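Side-chain contacts in DTDP-4-dehydrorhamnose reductase, rfbD ortholog (Clostridium acetobutylicum, PDB 1VL0), which probably catalyses the reduction of dTDP-6-deoxy-L-lyxo-4-hexulose to dTDP-L-rhamnose, and binds a nicotinamide adenine dinucleotide cofactor: residues Tyr227-Ala230 and Val231-Arg235; Arg277-Lys280 and Glu281-Glu285; Glu145-Val148 and Lys149-Pro153. All coordinates share one frame; numbering follows the deposited sequence.

Interaction 1. Residues Tyr227-Ala230 and Val231-Arg235; sequences YDFA and VEIFR
Y227 and V231 meet one helical turn apart, where methyl CG2 of the valine sits over one face of the tyrosine ring in a CH-pi contact, 3.9 Å from the ring centroid and displaced toward the rim on the CE1 and CZ side. The valine presents this methyl because its other branch, CG1, is anti to the backbone N (chi1 170°), leaving CG2 beside that nitrogen and facing back down the helix. A second i to i+4 pair lies further round: I233 CD1 reaches CD1 and CE1 of the F229 ring obliquely, with F229 CD1 3.7 Å from I233 CD1. Looser is the approach of A230 CB to F234 CE2, at 4.2 Å. Under all three runs the alpha-helical ladder, its V231 N to Y227 O bond measuring 2.9 Å and nearly straight. On another side R235 grips E232 side-on: NE is 3.0 Å from OE1 while NH2 bonds to OE2, and both nitrogens approach from above the carboxylate plane although the oxygens lie in the guanidinium plane. Outward from this shell, H188 meets Y227 edge-to-face, F170 packs on F229 and I233, and M174 reaches A230 and F234. This is the amphipathic pattern of a helix, 226-237, wedged between helices 170-180 and 279-290 in the substrate-binding part of an extended short-chain dehydrogenase/reductase.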
loop_
_atom_site.group_PDB
_atom_site.type_symbol
_atom_site.label_atom_id
_atom_site.label_comp_id
_atom_site.label_asym_id
_atom_site.label_seq_id
_atom_site.Cartn_x
_atom_site.Cartn_y
_atom_site.Cartn_z
ATOM N N TYR A 227 -3.267 30.181 20.799
ATOM C CA TYR A 227 -3.525 31.482 21.402
ATOM C C TYR A 227 -4.984 31.937 21.107
ATOM O O TYR A 227 -5.754 32.251 22.003
ATOM C CB TYR A 227 -2.466 32.505 20.940
ATOM C CG TYR A 227 -2.862 33.944 21.222
ATOM C CD1 TYR A 227 -2.723 34.498 22.500
ATOM C CD2 TYR A 227 -3.437 34.729 20.218
ATOM C CE1 TYR A 227 -3.121 35.797 22.759
ATOM C CE2 TYR A 227 -3.836 36.016 20.460
ATOM C CZ TYR A 227 -3.677 36.554 21.739
ATOM O OH TYR A 227 -4.067 37.842 21.969
ATOM N N ASP A 228 -5.384 31.908 19.842
ATOM C CA ASP A 228 -6.727 32.294 19.465
ATOM C C ASP A 228 -7.772 31.389 20.163
ATOM O O ASP A 228 -8.855 31.830 20.547
ATOM C CB ASP A 228 -6.925 32.137 17.979
ATOM C CG ASP A 228 -6.062 33.049 17.133
ATOM O OD1 ASP A 228 -5.827 34.206 17.542
ATOM O OD2 ASP A 228 -5.602 32.657 16.034
ATOM N N PHE A 229 -7.444 30.123 20.283
ATOM C CA PHE A 229 -8.325 29.116 20.927
ATOM C C PHE A 229 -8.536 29.541 22.393
ATOM O O PHE A 229 -9.679 29.654 22.853
ATOM C CB PHE A 229 -7.649 27.770 20.771
ATOM C CG PHE A 229 -8.459 26.567 21.168
ATOM C CD1 PHE A 229 -9.791 26.635 21.585
ATOM C CD2 PHE A 229 -7.865 25.317 21.100
ATOM C CE1 PHE A 229 -10.497 25.473 21.935
ATOM C CE2 PHE A 229 -8.586 24.170 21.444
ATOM C CZ PHE A 229 -9.893 24.260 21.879
ATOM N N ALA A 230 -7.435 29.858 23.086
ATOM C CA ALA A 230 -7.475 30.298 24.489
ATOM C C ALA A 230 -8.291 31.588 24.651
ATOM O O ALA A 230 -9.147 31.691 25.530
ATOM C CB ALA A 230 -6.069 30.485 25.019
ATOM N N VAL A 231 -8.040 32.566 23.791
ATOM C CA VAL A 231 -8.740 33.835 23.843
ATOM C C VAL A 231 -10.251 33.631 23.692
ATOM O O VAL A 231 -11.051 34.266 24.392
ATOM C CB VAL A 231 -8.181 34.800 22.748
ATOM C CG1 VAL A 231 -9.047 36.062 22.604
ATOM C CG2 VAL A 231 -6.790 35.220 23.132
ATOM N N GLU A 232 -10.662 32.735 22.810
ATOM C CA GLU A 232 -12.084 32.471 22.645
ATOM C C GLU A 232 -12.646 31.735 23.845
ATOM O O GLU A 232 -13.745 32.042 24.261
ATOM C CB GLU A 232 -12.351 31.727 21.354
ATOM C CG GLU A 232 -13.813 31.378 21.069
ATOM C CD GLU A 232 -14.677 32.571 20.682
ATOM O OE1 GLU A 232 -14.193 33.724 20.629
ATOM O OE2 GLU A 232 -15.860 32.330 20.404
ATOM N N ILE A 233 -11.899 30.785 24.396
ATOM C CA ILE A 233 -12.331 30.060 25.619
ATOM C C ILE A 233 -12.652 31.050 26.754
ATOM O O ILE A 233 -13.702 30.947 27.419
ATOM C CB ILE A 233 -11.248 29.070 26.095
ATOM C CG1 ILE A 233 -11.143 27.849 25.137
ATOM C CG2 ILE A 233 -11.548 28.555 27.490
ATOM C CD1 ILE A 233 -9.832 27.074 25.233
ATOM N N PHE A 234 -11.739 32.000 26.978
ATOM C CA PHE A 234 -11.910 32.982 28.057
ATOM C C PHE A 234 -13.004 34.042 27.753
ATOM O O PHE A 234 -13.763 34.442 28.650
ATOM C CB PHE A 234 -10.559 33.629 28.395
ATOM C CG PHE A 234 -9.540 32.644 28.917
ATOM C CD1 PHE A 234 -9.884 31.720 29.911
ATOM C CD2 PHE A 234 -8.244 32.632 28.408
ATOM C CE1 PHE A 234 -8.948 30.817 30.387
ATOM C CE2 PHE A 234 -7.276 31.732 28.892
ATOM C CZ PHE A 234 -7.631 30.820 29.883
ATOM N N ARG A 235 -13.144 34.409 26.474
ATOM C CA ARG A 235 -14.287 35.201 26.054
ATOM C C ARG A 235 -15.629 34.519 26.356
ATOM O O ARG A 235 -16.560 35.137 26.901
ATOM C CB ARG A 235 -14.197 35.544 24.578
ATOM C CG ARG A 235 -15.191 36.599 24.135
ATOM C CD ARG A 235 -15.391 36.722 22.632
ATOM N NE ARG A 235 -16.077 35.562 22.041
ATOM C CZ ARG A 235 -17.396 35.388 22.001
ATOM N NH1 ARG A 235 -18.220 36.268 22.502
ATOM N NH2 ARG A 235 -17.902 34.287 21.482
#

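Interaction 2. Residues Arg277-Lys280 and Glu281-Glu285; sequences REWK and ESLKE
From an extended R277 and E278 the backbone turns into helix 279-290, E278 holding the N-cap position and its carbonyl O accepting S282 N at 3.3 Å, with a weak bond from E281 N beside it. This helix start carries an i to i+8 salt bridge, in which R277 reaches from before the first turn along the helix flank to E285. The guanidinium meets the carboxylate end-on, NH2 to E285 OE1 at 2.9 Å and NH1 to E285 OE2 at 3.1 Å. The two planes stand 63° apart, so the nitrogens come from above the carboxylate although its oxygens lie close to the guanidinium plane. On its way the arginine passes S282, whose CA lies over one guanidinium face. D199 of helix 197-210 completes the cluster, pairing with R277 NH2 and bonding to S282 OG; the two carboxylates probably balance the guanidinium charge and fix its orientation. On the inner side, L283 CD2 approaches the edge of the W279 indole, 3.9 Å from CZ3, and the indole also touches T193 and P194. E281 crosses the arginine at about a right angle, its extended chain carrying the carboxylate beside R277 CD. Two waters tie E281 back: one accepts from R277 NH1 and donates to E281 OE2 at 2.7 Å, while the other accepts from the backbone N of E278 and donates to E281 OE1.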
loop_
_atom_site.group_PDB
_atom_site.type_symbol
_atom_site.label_atom_id
_atom_site.label_comp_id
_atom_site.label_asym_id
_atom_site.label_seq_id
_atom_site.Cartn_x
_atom_site.Cartn_y
_atom_site.Cartn_z
ATOM N N ARG A 277 -18.951 21.705 11.909
ATOM C CA ARG A 277 -19.327 23.080 12.093
ATOM C C ARG A 277 -18.093 23.926 12.267
ATOM O O ARG A 277 -16.993 23.431 12.508
ATOM C CB ARG A 277 -20.224 23.231 13.331
ATOM C CG ARG A 277 -21.546 22.537 13.204
ATOM C CD ARG A 277 -22.260 22.400 14.482
ATOM N NE ARG A 277 -21.518 21.557 15.405
ATOM C CZ ARG A 277 -21.893 21.271 16.626
ATOM N NH1 ARG A 277 -23.012 21.770 17.119
ATOM N NH2 ARG A 277 -21.150 20.466 17.355
ATOM N N GLU A 278 -18.300 25.218 12.138
ATOM C CA GLU A 278 -17.258 26.216 12.423
ATOM C C GLU A 278 -16.804 26.021 13.868
ATOM O O GLU A 278 -17.622 25.790 14.764
ATOM C CB GLU A 278 -17.843 27.628 12.258
ATOM C CG GLU A 278 -18.135 28.057 10.834
ATOM C CD GLU A 278 -16.879 28.278 10.020
ATOM O OE1 GLU A 278 -15.793 28.598 10.611
ATOM O OE2 GLU A 278 -16.995 28.121 8.777
ATOM N N TRP A 279 -15.498 26.169 14.094
ATOM C CA TRP A 279 -14.926 25.778 15.344
ATOM C C TRP A 279 -15.518 26.551 16.513
ATOM O O TRP A 279 -15.781 26.000 17.554
ATOM C CB TRP A 279 -13.406 25.876 15.271
ATOM C CG TRP A 279 -12.767 27.224 15.254
ATOM C CD1 TRP A 279 -12.384 27.941 14.154
ATOM C CD2 TRP A 279 -12.350 27.987 16.394
ATOM N NE1 TRP A 279 -11.764 29.105 14.538
ATOM C CE2 TRP A 279 -11.735 29.173 15.905
ATOM C CE3 TRP A 279 -12.454 27.810 17.780
ATOM C CZ2 TRP A 279 -11.228 30.165 16.755
ATOM C CZ3 TRP A 279 -11.955 28.751 18.608
ATOM C CH2 TRP A 279 -11.319 29.941 18.092
ATOM N N LYS A 280 -15.822 27.817 16.321
ATOM C CA LYS A 280 -16.373 28.628 17.432
ATOM C C LYS A 280 -17.764 28.199 17.858
ATOM O O LYS A 280 -18.127 28.284 19.026
ATOM C CB LYS A 280 -16.379 30.096 17.039
ATOM C CG LYS A 280 -14.973 30.710 17.089
ATOM C CD LYS A 280 -15.026 32.148 16.731
ATOM C CE LYS A 280 -13.636 32.780 16.784
ATOM N NZ LYS A 280 -13.753 34.205 16.379
ATOM N N GLU A 281 -18.541 27.711 16.906
ATOM C CA GLU A 281 -19.878 27.202 17.194
ATOM C C GLU A 281 -19.838 25.905 18.026
ATOM O O GLU A 281 -20.595 25.735 18.966
ATOM C CB GLU A 281 -20.599 26.974 15.873
ATOM C CG GLU A 281 -22.044 26.533 15.977
ATOM C CD GLU A 281 -22.716 26.299 14.610
ATOM O OE1 GLU A 281 -22.134 26.681 13.562
ATOM O OE2 GLU A 281 -23.825 25.702 14.597
ATOM N N SER A 282 -18.977 24.967 17.625
ATOM C CA SER A 282 -18.784 23.751 18.322
ATOM C C SER A 282 -18.289 24.013 19.735
ATOM O O SER A 282 -18.703 23.362 20.703
ATOM C CB SER A 282 -17.780 22.877 17.561
ATOM O OG SER A 282 -18.354 22.410 16.365
ATOM N N LEU A 283 -17.370 24.955 19.841
ATOM C CA LEU A 283 -16.720 25.272 21.096
ATOM C C LEU A 283 -17.739 25.908 22.061
ATOM O O LEU A 283 -17.872 25.463 23.248
ATOM C CB LEU A 283 -15.528 26.199 20.833
ATOM C CG LEU A 283 -14.839 26.613 22.132
ATOM C CD1 LEU A 283 -14.357 25.378 23.009
ATOM C CD2 LEU A 283 -13.750 27.595 21.875
ATOM N N LYS A 284 -18.532 26.847 21.555
ATOM C CA LYS A 284 -19.595 27.442 22.383
ATOM C C LYS A 284 -20.549 26.380 22.915
ATOM O O LYS A 284 -20.941 26.427 24.097
ATOM C CB LYS A 284 -20.384 28.515 21.646
ATOM C CG LYS A 284 -21.357 29.246 22.575
ATOM C CD LYS A 284 -21.949 30.521 22.022
ATOM C CE LYS A 284 -22.679 31.302 23.137
ATOM N NZ LYS A 284 -23.710 30.459 23.894
ATOM N N GLU A 285 -20.941 25.427 22.078
ATOM C CA GLU A 285 -21.872 24.358 22.512
ATOM C C GLU A 285 -21.227 23.562 23.667
ATOM O O GLU A 285 -21.867 23.142 24.631
ATOM C CB GLU A 285 -22.220 23.484 21.321
ATOM C CG GLU A 285 -23.054 22.253 21.603
ATOM C CD GLU A 285 -23.076 21.245 20.440
ATOM O OE1 GLU A 285 -22.015 20.637 20.123
ATOM O OE2 GLU A 285 -24.170 21.014 19.852
HETATM O O HOH W 1 -24.943 23.895 16.247
HETATM O O HOH W 2 -21.026 26.016 11.394
#

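Interaction 3. Residues Glu145-Val148 and Lys149-Pro153; sequences ENFV and KALNP
E145 and K149, one turn apart, are joined through water on the last two turns of helix 136-151, a helix of the Rossmann-like cofactor domain that also supplies the NADH-binding Y137 and K141. Among the polar contacts, the carboxylate and the ammonium do not touch directly: E145 OE1 and K149 NZ stand 5.2 Å apart, and two waters bridge them, each accepting from NZ and donating to OE1. One of these waters also donates to N146 OD1, at 3.1 Å, drawing the asparagine into the same network. The lysine chain bends at chi3 (-83°), bringing NZ round toward the glutamate side. The carboxylate has firmer partners elsewhere, R159 in a salt bridge with OE1 and S112 through OE2, so the buried charge is probably balanced mainly by the neighbouring strands, with K149 reaching it only through water.

The apolar contacts are sparser. F147 CD1 and L151 CD1 approach to 4.3 Å, with the leucine methyl oblique to the ring. Both residues gain more cover from outside: they pack on K95 of helix 83-104, while F128 and P153 of the second subunit meet F147 and L151 respectively. V148 packs against I108, Q110 and Y155 of the sheet and P94 of helix 83-104.

The backbone bonds weaken toward the end of the helix. K149 N to E145 O is nearly straight at 172°, L151 N to F147 O is bent to 141°, and N152, where the chain leaves helical geometry, offers only a weak bond to V148 O. Its side chain is secured beyond the helix instead: ND2 donates to the carbonyls of A98 and A106, and OD1 accepts from K154 N. At V148 O the weak bonds converge, N152 N at 3.2 Å and L151 N at 3.4 Å.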
loop_
_atom_site.group_PDB
_atom_site.type_symbol
_atom_site.label_atom_id
_atom_site.label_comp_id
_atom_site.label_asym_id
_atom_site.label_seq_id
_atom_site.Cartn_x
_atom_site.Cartn_y
_atom_site.Cartn_z
ATOM N N GLU A 145 -2.151 3.233 10.698
ATOM C CA GLU A 145 -2.930 3.425 9.459
ATOM C C GLU A 145 -2.546 2.414 8.396
ATOM O O GLU A 145 -3.407 1.817 7.749
ATOM C CB GLU A 145 -2.715 4.811 8.850
ATOM C CG GLU A 145 -3.148 5.989 9.691
ATOM C CD GLU A 145 -3.153 7.305 8.904
ATOM O OE1 GLU A 145 -2.905 7.244 7.680
ATOM O OE2 GLU A 145 -3.411 8.368 9.517
ATOM N N ASN A 146 -1.236 2.247 8.214
ATOM C CA ASN A 146 -0.730 1.377 7.174
ATOM C C ASN A 146 -1.164 -0.059 7.384
ATOM O O ASN A 146 -1.524 -0.768 6.460
ATOM C CB ASN A 146 0.782 1.440 7.146
ATOM C CG ASN A 146 1.318 2.787 6.612
ATOM O OD1 ASN A 146 0.604 3.579 6.009
ATOM N ND2 ASN A 146 2.601 3.034 6.870
ATOM N N PHE A 147 -1.133 -0.494 8.619
ATOM C CA PHE A 147 -1.594 -1.876 8.952
ATOM C C PHE A 147 -3.075 -2.065 8.703
ATOM O O PHE A 147 -3.476 -3.080 8.167
ATOM C CB PHE A 147 -1.370 -2.153 10.416
ATOM C CG PHE A 147 -0.001 -2.641 10.761
ATOM C CD1 PHE A 147 0.573 -3.717 10.087
ATOM C CD2 PHE A 147 0.681 -2.082 11.841
ATOM C CE1 PHE A 147 1.811 -4.186 10.439
ATOM C CE2 PHE A 147 1.917 -2.551 12.205
ATOM C CZ PHE A 147 2.492 -3.598 11.504
ATOM N N VAL A 148 -3.894 -1.104 9.133
ATOM C CA VAL A 148 -5.342 -1.206 8.971
ATOM C C VAL A 148 -5.695 -1.398 7.473
ATOM O O VAL A 148 -6.417 -2.297 7.116
ATOM C CB VAL A 148 -6.053 0.017 9.586
ATOM C CG1 VAL A 148 -7.477 0.072 9.175
ATOM C CG2 VAL A 148 -5.967 -0.026 11.095
ATOM N N LYS A 149 -5.153 -0.561 6.609
ATOM C CA LYS A 149 -5.445 -0.650 5.221
ATOM C C LYS A 149 -4.921 -1.949 4.603
ATOM O O LYS A 149 -5.518 -2.500 3.678
ATOM C CB LYS A 149 -4.820 0.518 4.487
ATOM C CG LYS A 149 -5.334 1.848 4.909
ATOM C CD LYS A 149 -4.950 2.934 3.896
ATOM C CE LYS A 149 -3.572 3.418 4.158
ATOM N NZ LYS A 149 -3.248 4.522 3.215
ATOM N N ALA A 150 -3.793 -2.451 5.100
ATOM C CA ALA A 150 -3.186 -3.651 4.504
ATOM C C ALA A 150 -3.964 -4.879 4.872
ATOM O O ALA A 150 -4.046 -5.804 4.099
ATOM C CB ALA A 150 -1.765 -3.822 4.990
ATOM N N LEU A 151 -4.531 -4.877 6.068
ATOM C CA LEU A 151 -5.158 -6.080 6.614
ATOM C C LEU A 151 -6.684 -6.193 6.497
ATOM O O LEU A 151 -7.237 -7.220 6.841
ATOM C CB LEU A 151 -4.758 -6.198 8.068
ATOM C CG LEU A 151 -3.267 -6.464 8.292
ATOM C CD1 LEU A 151 -2.922 -6.202 9.720
ATOM C CD2 LEU A 151 -2.873 -7.896 7.862
ATOM N N ASN A 152 -7.360 -5.128 6.061
ATOM C CA ASN A 152 -8.813 -5.096 5.955
ATOM C C ASN A 152 -9.267 -4.094 4.865
ATOM O O ASN A 152 -9.158 -2.894 5.077
ATOM C CB ASN A 152 -9.455 -4.768 7.342
ATOM C CG ASN A 152 -10.944 -5.085 7.407
ATOM O OD1 ASN A 152 -11.629 -5.085 6.376
ATOM N ND2 ASN A 152 -11.452 -5.375 8.611
ATOM N N PRO A 153 -9.791 -4.585 3.731
ATOM C CA PRO A 153 -10.338 -3.701 2.675
ATOM C C PRO A 153 -11.566 -2.841 3.024
ATOM O O PRO A 153 -11.841 -1.899 2.270
ATOM C CB PRO A 153 -10.721 -4.676 1.550
ATOM C CG PRO A 153 -9.909 -5.878 1.807
ATOM C CD PRO A 153 -9.880 -5.995 3.320
HETATM O O HOH W 3 -1.678 5.598 5.680
HETATM O O HOH W 4 -4.459 6.482 5.180
#

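In the fold
Interactions 1 and 2 are neighbours, their centres about 12 Å apart. Helices 226-237 and 279-290 touch where E232 packs on W279, K280 and L283, and L283 CD2 lies 3.9 Å from F229 CE1. Interaction 3 belongs to another region, on the opposite side of the chain's centre, with no atom nearer than about 20 Å to either. Chemistry follows place: interaction 1 is mostly buried and aromatic or aliphatic, with one ion pair at the exposed R235; interaction 2, partly buried, turns a charged face outward; interaction 3, also largely buried, combines a water-bridged ion pair with apolar residues that meet other subunits. Spacings of three, four and eight residues thus serve different surroundings.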